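Local structure of SnoaL-like domain-containing protein (Burkholderia thailandensis E264, 3H3H) at residues 15-20 with 101-106. The protein is of unknown function but has a SnoaL-like domain of the NTF2 clan, whose members commonly hold a ligand or active site in a pocket. Numbering follows the deposited sequence.
Sequences REWIDA and ALEVFH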
# COMPACT_ATOMS: atom_id res chain seq x y z
N ARG B 15 -14.24 4.53 -5.83
CA ARG B 15 -15.59 4.16 -6.23
C ARG B 15 -15.66 3.81 -7.72
O ARG B 15 -16.35 2.87 -8.09
CB ARG B 15 -16.58 5.29 -5.88
CG ARG B 15 -18.02 5.02 -6.30
CD ARG B 15 -18.95 4.46 -5.20
NE ARG B 15 -20.33 4.59 -5.64
CZ ARG B 15 -21.13 5.60 -5.29
NH1 ARG B 15 -22.37 5.65 -5.75
NH2 ARG B 15 -20.69 6.54 -4.46
N GLU B 16 -14.93 4.53 -8.57
CA GLU B 16 -14.95 4.22 -9.99
C GLU B 16 -14.20 2.93 -10.24
O GLU B 16 -14.67 2.13 -11.01
CB GLU B 16 -14.36 5.35 -10.84
CG GLU B 16 -15.14 6.60 -10.73
CD GLU B 16 -14.55 7.77 -11.52
OE1 GLU B 16 -13.42 7.71 -12.02
OE2 GLU B 16 -15.22 8.80 -11.59
N TRP B 17 -13.06 2.73 -9.57
CA TRP B 17 -12.24 1.55 -9.82
C TRP B 17 -12.98 0.30 -9.37
O TRP B 17 -13.05 -0.69 -10.10
CB TRP B 17 -10.90 1.65 -9.06
CG TRP B 17 -9.95 0.60 -9.37
CD1 TRP B 17 -9.00 0.59 -10.36
CD2 TRP B 17 -9.72 -0.55 -8.58
NE1 TRP B 17 -8.29 -0.59 -10.31
CE2 TRP B 17 -8.64 -1.26 -9.17
CE3 TRP B 17 -10.33 -1.08 -7.45
CZ2 TRP B 17 -8.19 -2.48 -8.68
CZ3 TRP B 17 -9.83 -2.28 -6.92
CH2 TRP B 17 -8.80 -2.97 -7.55
N ILE B 18 -13.56 0.33 -8.16
CA ILE B 18 -14.35 -0.80 -7.67
C ILE B 18 -15.55 -1.07 -8.60
O ILE B 18 -15.81 -2.20 -8.98
CB ILE B 18 -14.84 -0.53 -6.25
CG1 ILE B 18 -13.69 -0.54 -5.27
CG2 ILE B 18 -15.95 -1.55 -5.81
CD1 ILE B 18 -13.12 -1.91 -4.96
N ASP B 19 -16.23 -0.01 -8.97
CA ASP B 19 -17.41 -0.17 -9.82
C ASP B 19 -17.01 -0.70 -11.18
O ASP B 19 -17.78 -1.47 -11.75
CB ASP B 19 -18.15 1.14 -9.98
CG ASP B 19 -18.93 1.53 -8.72
OD1 ASP B 19 -19.00 0.73 -7.77
OD2 ASP B 19 -19.46 2.64 -8.69
N ALA B 20 -15.85 -0.32 -11.70
CA ALA B 20 -15.44 -0.76 -13.04
C ALA B 20 -15.15 -2.27 -13.03
O ALA B 20 -15.57 -3.01 -13.93
CB ALA B 20 -14.22 0.01 -13.53
N ALA B 101 -7.61 -7.85 0.39
CA ALA B 101 -6.73 -7.21 -0.54
C ALA B 101 -6.44 -5.78 -0.17
O ALA B 101 -7.24 -5.07 0.43
CB ALA B 101 -7.36 -7.21 -1.96
N LEU B 102 -5.28 -5.35 -0.60
CA LEU B 102 -4.82 -3.99 -0.38
C LEU B 102 -3.93 -3.64 -1.57
O LEU B 102 -2.82 -4.15 -1.76
CB LEU B 102 -4.06 -3.85 0.92
CG LEU B 102 -3.59 -2.47 1.33
CD1 LEU B 102 -2.65 -1.72 0.38
CD2 LEU B 102 -4.83 -1.55 1.57
N GLU B 103 -4.46 -2.76 -2.43
CA GLU B 103 -3.83 -2.40 -3.66
C GLU B 103 -3.42 -0.95 -3.57
O GLU B 103 -4.22 -0.09 -3.27
CB GLU B 103 -4.79 -2.68 -4.84
CG GLU B 103 -4.15 -2.93 -6.15
CD GLU B 103 -4.88 -3.99 -6.95
OE1 GLU B 103 -4.97 -3.85 -8.18
OE2 GLU B 103 -5.48 -4.92 -6.38
N VAL B 104 -2.15 -0.69 -3.88
CA VAL B 104 -1.60 0.63 -3.81
C VAL B 104 -1.44 1.13 -5.25
O VAL B 104 -0.84 0.43 -6.11
CB VAL B 104 -0.25 0.62 -3.14
CG1 VAL B 104 0.31 2.03 -3.13
CG2 VAL B 104 -0.38 0.09 -1.66
N PHE B 105 -1.94 2.36 -5.48
CA PHE B 105 -1.90 2.96 -6.79
C PHE B 105 -1.15 4.25 -6.75
O PHE B 105 -1.51 5.18 -6.01
CB PHE B 105 -3.31 3.26 -7.25
CG PHE B 105 -4.25 2.08 -7.23
CD1 PHE B 105 -4.97 1.74 -6.08
CD2 PHE B 105 -4.47 1.33 -8.36
CE1 PHE B 105 -5.81 0.67 -6.08
CE2 PHE B 105 -5.34 0.24 -8.36
CZ PHE B 105 -6.01 -0.10 -7.23
N HIS B 106 -0.09 4.33 -7.53
CA HIS B 106 0.68 5.53 -7.67
C HIS B 106 0.25 6.26 -8.91
O HIS B 106 0.05 5.66 -9.96
CB HIS B 106 2.14 5.24 -7.79
CG HIS B 106 2.71 4.64 -6.56
ND1 HIS B 106 3.32 5.39 -5.57
CD2 HIS B 106 2.72 3.35 -6.13
CE1 HIS B 106 3.70 4.59 -4.60
NE2 HIS B 106 3.36 3.34 -4.91
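With CG of Trp17 swung anti to the backbone N (chi1 -173°), the indole leaves its helix toward the strand, where Phe105 rises to meet it with CG anti to the carbonyl carbon instead. The two rings form a T-shaped pair: the phenyl presents its edge to one face of the indole, the planes stand 70° apart, and the centroids of the phenyl and the five-membered ring of Trp17 are 4.8 Å apart. Phe105 CZ does most of the touching, 3.5 Å from Trp17 CE2, near the seam where the two indole rings are fused, while Phe105 CE2 lies 3.6 Å from Trp17 NE1.

Two residues back along the strand, Glu103 reaches the far, six-membered end of the same indole. Its chain is bent at chi2, and Glu103 OE1 comes within 3.5 Å of Trp17 CZ2, with the carboxylate turned 77° from the ring plane. No hydrogen bond joins this pair; the polar ends are held by two tyrosine hydroxyls instead, Trp17 NE1 by that of Tyr33, a bond that would help fix the rotation of the indole, and Glu103 OE2 by that of Tyr93 on strand 88-94, so a buried acid is anchored from within the sheet.

The backbones stay well apart, 10.9 Å between CA of Trp17 and CA of Phe105, and long side chains bridge the gap, while on the other side of the sheet Leu102 and Val104 pack against their counterparts in the second subunit. An unknown ligand lies about 3 Å from the side chain of Glu103, consistent with the pocket between the N-terminal helix and the curved sheet of the NTF2-like alpha+beta cone fold.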